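Local coordinates for putative Nitroreductase (Desulfovibrio desulfuricans subsp. desulfuricans str. G20, PDB 3E39), which binds flavin mononucleotide between the two subunits of a dimer and is probably an oxidoreductase of the nitroreductase family, at residues A[33-38]-A[106-111]; A[43-48]-A[90-95]; A[47-52]-A[84-89]. All blocks are in the same frame, centred on the assembly; numbering follows the deposited sequence. Where two conformers were deposited one is given.

Contact 1: residues A[33-38]-A[106-111]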
loop_
_atom_site.group_PDB
_atom_site.type_symbol
_atom_site.label_atom_id
_atom_site.label_comp_id
_atom_site.label_asym_id
_atom_site.label_seq_id
_atom_site.Cartn_x
_atom_site.Cartn_y
_atom_site.Cartn_z
ATOM N N LEU A 33 10.221 13.698 -5.373
ATOM C CA LEU A 33 8.829 13.729 -4.914
ATOM C C LEU A 33 8.244 12.313 -4.782
ATOM O O LEU A 33 7.489 12.040 -3.827
ATOM C CB LEU A 33 7.939 14.571 -5.816
ATOM C CG LEU A 33 8.240 16.064 -5.767
ATOM C CD1 LEU A 33 7.480 16.778 -6.868
ATOM C CD2 LEU A 33 7.907 16.644 -4.357
ATOM N N ILE A 34 8.606 11.426 -5.716
ATOM C CA ILE A 34 8.138 10.048 -5.671
ATOM C C ILE A 34 8.710 9.351 -4.424
ATOM O O ILE A 34 7.999 8.703 -3.662
ATOM C CB ILE A 34 8.465 9.283 -6.965
ATOM C CG1 ILE A 34 7.604 9.815 -8.126
ATOM C CG2 ILE A 34 8.184 7.793 -6.797
ATOM C CD1 ILE A 34 8.092 9.397 -9.536
ATOM N N LEU A 35 9.999 9.514 -4.201
ATOM C CA LEU A 35 10.647 8.888 -3.048
ATOM C C LEU A 35 10.054 9.434 -1.736
ATOM O O LEU A 35 9.819 8.669 -0.802
ATOM C CB LEU A 35 12.152 9.116 -3.099
ATOM C CG LEU A 35 12.941 8.356 -4.167
ATOM C CD1 LEU A 35 14.375 8.923 -4.187
ATOM C CD2 LEU A 35 12.936 6.893 -3.906
ATOM N N GLU A 36 9.793 10.745 -1.687
ATOM C CA GLU A 36 9.177 11.379 -0.479
ATOM C C GLU A 36 7.813 10.776 -0.170
ATOM O O GLU A 36 7.446 10.604 1.000
ATOM C CB GLU A 36 9.035 12.905 -0.665
ATOM C CG GLU A 36 10.351 13.675 -0.480
ATOM C CD GLU A 36 10.839 13.677 0.947
ATOM O OE1 GLU A 36 10.009 13.645 1.887
ATOM O OE2 GLU A 36 12.062 13.745 1.147
ATOM N N ALA A 37 7.051 10.473 -1.218
ATOM C CA ALA A 37 5.748 9.784 -1.061
ATOM C C ALA A 37 5.994 8.410 -0.428
ATOM O O ALA A 37 5.295 7.978 0.490
ATOM C CB ALA A 37 5.047 9.628 -2.412
ATOM N N GLY A 38 7.010 7.716 -0.927
ATOM C CA GLY A 38 7.374 6.416 -0.396
ATOM C C GLY A 38 7.735 6.390 1.088
ATOM O O GLY A 38 7.205 5.542 1.818
ATOM N N GLN A 106 2.717 1.618 -3.234
ATOM C CA GLN A 106 1.477 2.213 -3.656
ATOM C C GLN A 106 1.525 3.740 -3.633
ATOM O O GLN A 106 1.090 4.363 -4.581
ATOM C CB GLN A 106 0.295 1.702 -2.804
ATOM C CG GLN A 106 -1.075 2.175 -3.309
ATOM C CD GLN A 106 -1.446 1.692 -4.729
ATOM O OE1 GLN A 106 -0.838 0.771 -5.294
ATOM N NE2 GLN A 106 -2.514 2.276 -5.273
ATOM N N ASN A 107 2.085 4.329 -2.568
ATOM C CA ASN A 107 2.260 5.773 -2.507
ATOM C C ASN A 107 3.091 6.285 -3.676
ATOM O O ASN A 107 2.772 7.307 -4.256
ATOM C CB ASN A 107 2.963 6.197 -1.217
ATOM C CG ASN A 107 2.026 6.436 -0.068
ATOM O OD1 ASN A 107 0.795 6.300 -0.188
ATOM N ND2 ASN A 107 2.607 6.820 1.066
HETATM N N MSE A 108 4.161 5.569 -3.996
HETATM C CA MSE A 108 5.030 5.946 -5.100
HETATM C C MSE A 108 4.335 5.855 -6.460
HETATM O O MSE A 108 4.519 6.721 -7.304
HETATM C CB MSE A 108 6.341 5.168 -5.039
HETATM C CG MSE A 108 7.190 5.636 -3.860
HETATM SE SE MSE A 108 8.971 4.990 -3.841
HETATM C CE MSE A 108 8.495 3.097 -3.348
ATOM N N LEU A 109 3.490 4.837 -6.656
ATOM C CA LEU A 109 2.717 4.679 -7.896
ATOM C C LEU A 109 1.682 5.820 -8.024
ATOM O O LEU A 109 1.468 6.357 -9.116
ATOM C CB LEU A 109 2.003 3.322 -7.925
ATOM C CG LEU A 109 2.849 2.056 -8.030
ATOM C CD1 LEU A 109 1.908 0.833 -8.039
ATOM C CD2 LEU A 109 3.808 2.141 -9.239
ATOM N N LEU A 110 1.029 6.174 -6.904
ATOM C CA LEU A 110 0.075 7.282 -6.879
ATOM C C LEU A 110 0.813 8.617 -7.137
ATOM O O LEU A 110 0.346 9.479 -7.887
ATOM C CB LEU A 110 -0.688 7.321 -5.554
ATOM C CG LEU A 110 -1.672 6.157 -5.348
ATOM C CD1 LEU A 110 -2.274 6.146 -3.928
ATOM C CD2 LEU A 110 -2.800 6.203 -6.416
ATOM N N ALA A 111 1.980 8.764 -6.525
ATOM C CA ALA A 111 2.794 9.954 -6.717
ATOM C C ALA A 111 3.224 10.086 -8.174
ATOM O O ALA A 111 3.134 11.187 -8.749
ATOM C CB ALA A 111 4.002 9.964 -5.792
#
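Two antiparallel helices of the nitroreductase fold, 28-39 and 94-114, show how small residues let helices pack closely: the axes of segments 33-38 and 106-111 approach to 7.7 Å at 146°. The apolar part starts with two methyl groups meeting tip to tip, Ala37 CB and Ala111 CB, 3.6 Å apart. Next to this pair Ile34 and Met108, a selenomethionine, cross at about a right angle. CG2 of Ile34, anti to its backbone N, lies 3.7 Å from Met108 CB. The Met108 chain runs on over the other helix, its CG 3.6 Å from Gly38 CA, and Gly38, with no CB, lets the selenium pass close over its CA. Bent at chi3 (-72°), the chain ends on Phe52 and Val84 of the sheet, and Leu35 reaches the same sheet at Ile82 and Val54. Between the two segments there is one hydrogen bond, made by Asn107. Its OD1 looks out of the pair and accepts from Gln106 NE2 of the second subunit, while ND2 turns back to its own chain, so this one amide serves both the helix pair and the dimer interface. Asn107 ND2 donates one N-H to Ala37 O over 3.0 Å, from 36° above the carbonyl plane.

Contact 2: residues A[43-48]-A[90-95]. With FMN (flavin mononucleotide), chain G; ACT (acetate ion), chain C.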
loop_
_atom_site.group_PDB
_atom_site.type_symbol
_atom_site.label_atom_id
_atom_site.label_comp_id
_atom_site.label_asym_id
_atom_site.label_seq_id
_atom_site.Cartn_x
_atom_site.Cartn_y
_atom_site.Cartn_z
ATOM N N SER A 43 4.347 2.583 8.739
ATOM C CA SER A 43 5.013 1.350 9.078
ATOM C C SER A 43 4.691 1.040 10.527
ATOM O O SER A 43 4.450 1.944 11.347
ATOM C CB SER A 43 6.530 1.452 8.864
ATOM O OG SER A 43 7.148 2.366 9.754
ATOM N N GLY A 44 4.684 -0.239 10.863
ATOM C CA GLY A 44 4.497 -0.635 12.256
ATOM C C GLY A 44 5.591 -0.004 13.131
ATOM O O GLY A 44 6.769 0.084 12.745
ATOM N N LEU A 45 5.164 0.532 14.252
ATOM C CA LEU A 45 6.010 1.135 15.252
ATOM C C LEU A 45 6.724 2.372 14.720
ATOM O O LEU A 45 7.581 2.930 15.400
ATOM C CB LEU A 45 7.031 0.102 15.755
ATOM C CG LEU A 45 6.535 -1.294 16.141
ATOM C CD1 LEU A 45 7.729 -2.206 16.424
ATOM C CD2 LEU A 45 5.624 -1.203 17.308
ATOM N N ASN A 46 6.339 2.835 13.532
ATOM C CA ASN A 46 7.069 3.880 12.837
ATOM C C ASN A 46 8.556 3.488 12.739
ATOM O O ASN A 46 9.463 4.350 12.827
ATOM C CB ASN A 46 6.910 5.273 13.499
ATOM C CG ASN A 46 7.355 6.420 12.589
ATOM O OD1 ASN A 46 7.280 6.329 11.365
ATOM N ND2 ASN A 46 7.770 7.541 13.194
ATOM N N ASN A 47 8.812 2.199 12.550
ATOM C CA ASN A 47 10.165 1.687 12.386
ATOM C C ASN A 47 10.829 2.094 11.060
ATOM O O ASN A 47 12.056 2.079 10.962
ATOM C CB ASN A 47 10.200 0.181 12.447
ATOM C CG ASN A 47 10.041 -0.376 13.840
ATOM O OD1 ASN A 47 9.612 -1.530 13.995
ATOM N ND2 ASN A 47 10.381 0.410 14.852
ATOM N N GLN A 48 10.030 2.356 10.033
ATOM C CA GLN A 48 10.533 2.836 8.743
ATOM C C GLN A 48 11.577 1.869 8.181
ATOM O O GLN A 48 12.737 2.237 8.010
ATOM C CB GLN A 48 11.115 4.244 8.888
ATOM C CG GLN A 48 10.083 5.259 9.373
ATOM C CD GLN A 48 10.741 6.524 9.842
ATOM O OE1 GLN A 48 11.533 7.125 9.108
ATOM N NE2 GLN A 48 10.432 6.942 11.054
ATOM N N ALA A 90 15.847 -3.542 10.656
ATOM C CA ALA A 90 14.733 -2.719 11.079
ATOM C C ALA A 90 13.373 -3.443 11.100
ATOM O O ALA A 90 12.369 -2.838 11.470
ATOM C CB ALA A 90 14.654 -1.516 10.163
HETATM N N MSE A 91 13.310 -4.703 10.675
HETATM C CA MSE A 91 12.017 -5.403 10.628
HETATM C C MSE A 91 11.532 -5.868 11.994
HETATM O O MSE A 91 12.354 -6.244 12.837
HETATM C CB MSE A 91 12.079 -6.623 9.708
HETATM C CG MSE A 91 12.325 -6.281 8.282
HETATM SE SE MSE A 91 12.486 -7.816 7.104
HETATM C CE MSE A 91 10.887 -8.231 6.969
ATOM N N TYR A 92 10.213 -5.851 12.211
ATOM C CA TYR A 92 9.644 -6.386 13.473
ATOM C C TYR A 92 8.674 -7.540 13.262
ATOM O O TYR A 92 8.342 -8.293 14.198
ATOM C CB TYR A 92 8.947 -5.290 14.281
ATOM C CG TYR A 92 7.517 -4.961 13.841
ATOM C CD1 TYR A 92 7.264 -4.330 12.625
ATOM C CD2 TYR A 92 6.421 -5.250 14.655
ATOM C CE1 TYR A 92 5.956 -4.018 12.213
ATOM C CE2 TYR A 92 5.109 -4.913 14.259
ATOM C CZ TYR A 92 4.895 -4.284 13.043
ATOM O OH TYR A 92 3.612 -3.958 12.626
ATOM N N ASN A 93 8.206 -7.667 12.019
ATOM C CA ASN A 93 7.244 -8.673 11.664
ATOM C C ASN A 93 7.241 -8.792 10.166
ATOM O O ASN A 93 6.936 -7.832 9.486
ATOM C CB ASN A 93 5.863 -8.270 12.183
ATOM C CG ASN A 93 4.792 -9.330 11.910
ATOM O OD1 ASN A 93 4.301 -9.469 10.798
ATOM N ND2 ASN A 93 4.414 -10.083 12.958
ATOM N N GLU A 94 7.572 -9.962 9.648
ATOM C CA GLU A 94 7.768 -10.039 8.184
ATOM C C GLU A 94 6.484 -9.734 7.405
ATOM O O GLU A 94 6.512 -8.926 6.470
ATOM C CB GLU A 94 8.458 -11.351 7.763
ATOM C CG GLU A 94 9.767 -11.587 8.550
ATOM C CD GLU A 94 10.761 -12.525 7.873
ATOM O OE1 GLU A 94 10.475 -13.047 6.782
ATOM O OE2 GLU A 94 11.848 -12.739 8.454
ATOM N N VAL A 95 5.358 -10.318 7.796
ATOM C CA VAL A 95 4.101 -10.002 7.091
ATOM C C VAL A 95 3.820 -8.487 7.114
ATOM O O VAL A 95 3.591 -7.897 6.054
ATOM C CB VAL A 95 2.892 -10.752 7.675
ATOM C CG1 VAL A 95 1.583 -10.120 7.180
ATOM C CG2 VAL A 95 2.992 -12.266 7.323
HETATM N N1 FMN G . -1.071 2.026 15.196
HETATM C C2 FMN G . -1.694 1.653 16.363
HETATM O O2 FMN G . -2.083 2.525 17.101
HETATM N N3 FMN G . -1.916 0.333 16.690
HETATM C C4 FMN G . -1.528 -0.686 15.865
HETATM O O4 FMN G . -2.010 -1.807 16.036
HETATM C C4A FMN G . -0.887 -0.347 14.689
HETATM N N5 FMN G . -0.482 -1.333 13.837
HETATM C C5A FMN G . 0.122 -0.989 12.646
HETATM C C6 FMN G . 0.538 -2.013 11.820
HETATM C C7 FMN G . 1.143 -1.714 10.599
HETATM C C7M FMN G . 1.652 -2.814 9.708
HETATM C C8 FMN G . 1.356 -0.394 10.208
HETATM C C8M FMN G . 1.793 -0.058 8.791
HETATM C C9 FMN G . 0.968 0.624 11.055
HETATM C C9A FMN G . 0.355 0.343 12.295
HETATM N N10 FMN G . -0.075 1.357 13.172
HETATM C C10 FMN G . -0.677 1.011 14.343
HETATM C "C1'" FMN G . 0.077 2.816 12.849
HETATM C "C2'" FMN G . 1.544 3.238 12.979
HETATM O "O2'" FMN G . 1.904 3.319 14.341
HETATM C "C3'" FMN G . 1.770 4.538 12.217
HETATM O "O3'" FMN G . 1.566 4.380 10.849
HETATM C "C4'" FMN G . 3.175 5.116 12.446
HETATM O "O4'" FMN G . 3.347 5.429 13.821
HETATM C "C5'" FMN G . 3.383 6.397 11.660
HETATM O "O5'" FMN G . 2.369 7.351 11.960
HETATM P P FMN G . 1.478 7.968 10.796
HETATM O O1P FMN G . 0.726 9.144 11.371
HETATM O O2P FMN G . 0.569 6.851 10.313
HETATM O O3P FMN G . 2.356 8.429 9.671
HETATM C C ACT C . 1.888 -4.109 15.835
HETATM O O ACT C . 1.676 -4.337 14.633
HETATM O OXT ACT C . 1.905 -5.096 16.586
HETATM C CH3 ACT C . 2.100 -2.710 16.341
#
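The FMN pocket at the dimer interface is walled here by the loop 43-48 and by Tyr92, which stands just ahead of helix 94-114. Gly44 lies against one face of the dimethylbenzene end of the flavin, its N 3.4 Å from FMN C8. Gly44 has no CB, and this lets Tyr92 OH come within 3.5 Å of its CA. Both faces of the Tyr92 ring are covered. Leu45 comes over one of them, toward the rim, with CD1 4.1 Å from the ring centroid in an off-centre CH-pi contact, and CB of Asn93 covers the centre of the opposite face. The ring gets there through the crowded first torsion, CG between backbone N and carbonyl carbon (chi1 82°). In the plane of the ring, Tyr92 OH gives a 2.8 Å hydrogen bond to O of an acetate, probably from the crystallisation liquor, which Lys96 NZ also binds. Asn47 crosses the tyrosine at about a right angle, OD1 3.8 Å from Tyr92 CB. The loop is braced from within, as Gln48 N donates to Ser43 OG over 2.9 Å. Asn93 is the N-cap of helix 94-114, its OD1 accepting from Lys96 N. The contact thus joins the turn between helix 28-39 and strand 50-56 to the start of helix 94-114, while Arg162 of the second subunit packs on Asn46 and Gln48.

Contact 3: residues A[47-52]-A[84-89]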
loop_
_atom_site.group_PDB
_atom_site.type_symbol
_atom_site.label_atom_id
_atom_site.label_comp_id
_atom_site.label_asym_id
_atom_site.label_seq_id
_atom_site.Cartn_x
_atom_site.Cartn_y
_atom_site.Cartn_z
ATOM N N ASN A 47 8.812 2.199 12.550
ATOM C CA ASN A 47 10.165 1.687 12.386
ATOM C C ASN A 47 10.829 2.094 11.060
ATOM O O ASN A 47 12.056 2.079 10.962
ATOM C CB ASN A 47 10.200 0.181 12.447
ATOM C CG ASN A 47 10.041 -0.376 13.840
ATOM O OD1 ASN A 47 9.612 -1.530 13.995
ATOM N ND2 ASN A 47 10.381 0.410 14.852
ATOM N N GLN A 48 10.030 2.356 10.033
ATOM C CA GLN A 48 10.533 2.836 8.743
ATOM C C GLN A 48 11.577 1.869 8.181
ATOM O O GLN A 48 12.737 2.237 8.010
ATOM C CB GLN A 48 11.115 4.244 8.888
ATOM C CG GLN A 48 10.083 5.259 9.373
ATOM C CD GLN A 48 10.741 6.524 9.842
ATOM O OE1 GLN A 48 11.533 7.125 9.108
ATOM N NE2 GLN A 48 10.432 6.942 11.054
ATOM N N PRO A 49 11.150 0.631 7.887
ATOM C CA PRO A 49 12.062 -0.405 7.401
ATOM C C PRO A 49 12.453 -0.337 5.922
ATOM O O PRO A 49 13.350 -1.084 5.504
ATOM C CB PRO A 49 11.279 -1.676 7.655
ATOM C CG PRO A 49 9.850 -1.283 7.392
ATOM C CD PRO A 49 9.763 0.123 7.987
ATOM N N CYS A 50 11.768 0.502 5.138
ATOM C CA CYS A 50 12.021 0.546 3.706
ATOM C C CYS A 50 13.290 1.306 3.338
ATOM O O CYS A 50 13.615 2.362 3.915
ATOM C CB CYS A 50 10.828 1.099 2.919
ATOM S SG CYS A 50 9.346 0.097 3.068
ATOM N N ARG A 51 13.956 0.783 2.306
ATOM C CA ARG A 51 15.189 1.358 1.768
ATOM C C ARG A 51 15.017 1.400 0.239
ATOM O O ARG A 51 14.309 0.566 -0.333
ATOM C CB ARG A 51 16.390 0.515 2.158
ATOM C CG ARG A 51 16.640 0.414 3.650
ATOM C CD ARG A 51 17.025 1.759 4.299
ATOM N NE ARG A 51 17.252 1.520 5.737
ATOM C CZ ARG A 51 16.310 1.542 6.680
ATOM N NH1 ARG A 51 15.073 1.901 6.399
ATOM N NH2 ARG A 51 16.635 1.262 7.952
ATOM N N PHE A 52 15.693 2.343 -0.403
ATOM C CA PHE A 52 15.481 2.603 -1.828
ATOM C C PHE A 52 16.780 2.766 -2.572
ATOM O O PHE A 52 17.776 3.272 -2.021
ATOM C CB PHE A 52 14.647 3.875 -1.989
ATOM C CG PHE A 52 13.415 3.884 -1.115
ATOM C CD1 PHE A 52 12.235 3.328 -1.547
ATOM C CD2 PHE A 52 13.473 4.370 0.195
ATOM C CE1 PHE A 52 11.111 3.324 -0.736
ATOM C CE2 PHE A 52 12.336 4.343 1.013
ATOM C CZ PHE A 52 11.160 3.832 0.527
ATOM N N VAL A 84 12.996 -1.159 -4.283
ATOM C CA VAL A 84 12.497 -1.074 -2.922
ATOM C C VAL A 84 12.924 -2.304 -2.120
ATOM O O VAL A 84 12.760 -3.440 -2.569
ATOM C CB VAL A 84 10.966 -0.987 -2.941
ATOM C CG1 VAL A 84 10.405 -0.719 -1.531
ATOM C CG2 VAL A 84 10.530 0.091 -3.953
ATOM N N PHE A 85 13.424 -2.064 -0.907
ATOM C CA PHE A 85 13.895 -3.124 -0.036
ATOM C C PHE A 85 13.400 -2.900 1.391
ATOM O O PHE A 85 12.939 -1.812 1.768
ATOM C CB PHE A 85 15.435 -3.131 0.083
ATOM C CG PHE A 85 16.155 -3.138 -1.223
ATOM C CD1 PHE A 85 16.372 -1.947 -1.901
ATOM C CD2 PHE A 85 16.639 -4.321 -1.769
ATOM C CE1 PHE A 85 17.014 -1.935 -3.111
ATOM C CE2 PHE A 85 17.293 -4.306 -2.985
ATOM C CZ PHE A 85 17.482 -3.124 -3.651
ATOM N N LEU A 86 13.433 -3.966 2.172
ATOM C CA LEU A 86 13.300 -3.839 3.608
ATOM C C LEU A 86 14.689 -4.091 4.189
ATOM O O LEU A 86 15.420 -5.000 3.763
ATOM C CB LEU A 86 12.333 -4.840 4.232
ATOM C CG LEU A 86 10.863 -4.687 3.878
ATOM C CD1 LEU A 86 10.073 -5.883 4.278
ATOM C CD2 LEU A 86 10.322 -3.424 4.537
ATOM N N ASP A 87 15.050 -3.254 5.145
ATOM C CA ASP A 87 16.275 -3.432 5.923
ATOM C C ASP A 87 15.956 -4.507 6.955
ATOM O O ASP A 87 15.118 -4.327 7.841
ATOM C CB ASP A 87 16.658 -2.119 6.581
ATOM C CG ASP A 87 17.908 -2.228 7.458
ATOM O OD1 ASP A 87 18.231 -3.310 7.963
ATOM O OD2 ASP A 87 18.537 -1.198 7.691
ATOM N N ARG A 88 16.622 -5.641 6.851
ATOM C CA ARG A 88 16.364 -6.760 7.766
ATOM C C ARG A 88 16.586 -6.427 9.235
ATOM O O ARG A 88 15.934 -7.022 10.090
ATOM C CB ARG A 88 17.175 -7.997 7.370
ATOM C CG ARG A 88 16.761 -8.543 6.006
ATOM C CD ARG A 88 17.494 -9.831 5.625
ATOM N NE ARG A 88 17.167 -10.269 4.271
ATOM C CZ ARG A 88 16.096 -10.989 3.933
ATOM N NH1 ARG A 88 15.201 -11.358 4.838
ATOM N NH2 ARG A 88 15.895 -11.298 2.669
ATOM N N GLU A 89 17.481 -5.482 9.526
ATOM C CA GLU A 89 17.712 -5.074 10.918
ATOM C C GLU A 89 16.561 -4.268 11.505
ATOM O O GLU A 89 16.313 -4.331 12.700
ATOM C CB GLU A 89 19.024 -4.286 11.044
ATOM C CG GLU A 89 20.231 -5.170 10.873
ATOM C CD GLU A 89 20.220 -6.306 11.893
ATOM O OE1 GLU A 89 20.075 -5.995 13.105
ATOM O OE2 GLU A 89 20.318 -7.492 11.485
#
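The guanidinium of Arg51 carries Asp87 CB over one face, 3.5 Å above its plane and offset toward the rim, and has the carbonyl group of Gln48 at its edge; the Phe85 ring turns its edge to Arg51 O. Bent at chi2 (-65°), the Arg51 chain folds back on its own segment, where NH1 gives 2.9 Å bonds to both Gln48 O and Cys50 O. The first is in plane on a lone pair; the second reaches its carbonyl from well above the plane. The carboxylate comes obliquely from the face that Asp87 CB covers, the two planes 79° apart. OD2 of Asp87 stands out of the guanidinium plane, so the N-H of Arg51 NH2 points poorly at it and the hydrogen bond within this 3.1 Å salt bridge is weak. OD1 pairs with Arg142 and accepts from Glu89 N in an Asx turn. Between the backbones runs an antiparallel ladder. Arg51 and Phe85 form its hydrogen-bonded pair, each N 2.8 Å from the other's O, and Asp87 N meets Pro49 O at 2.8 Å, nearly along the C=O axis. Pro49, just before strand 50-56, lies alongside Leu86, its CG 3.6 Å from Leu86 CD2. That methyl also touches Cys50 SG on the face of Cys50, Phe52, Val84 and Leu86, which helices 28-39 and 94-114 cover. Strand 50-56 is outermost in the chain's four-stranded antiparallel sheet, with Phe52 hydrogen-bonded through its backbone to the second subunit, while strand 143-152 flanks strand 80-87 on its other side.

Overall arrangement
From the N terminus, helix 28-39 gives contact 1 its first segment, the loop after it starts contact 2, and the end of that loop with the start of strand 50-56 begins contact 3. The chain then passes through helices 61-66 and 72-77 before strand 80-87 closes contact 3, the residues beyond it close contact 2, and helix 94-114 closes contact 1. Contacts 2 and 3 are both nested inside the loop of contact 1 and share Asn47 and Gln48. The helix pair of contact 1 lies on the face of the sheet that contact 3 builds. Contact 2 touches contact 3 through Ser43 and Ala90 against Pro49, placing the flavin site formed by loop 43-48 beside the start of strand 50-56 and the end of strand 80-87.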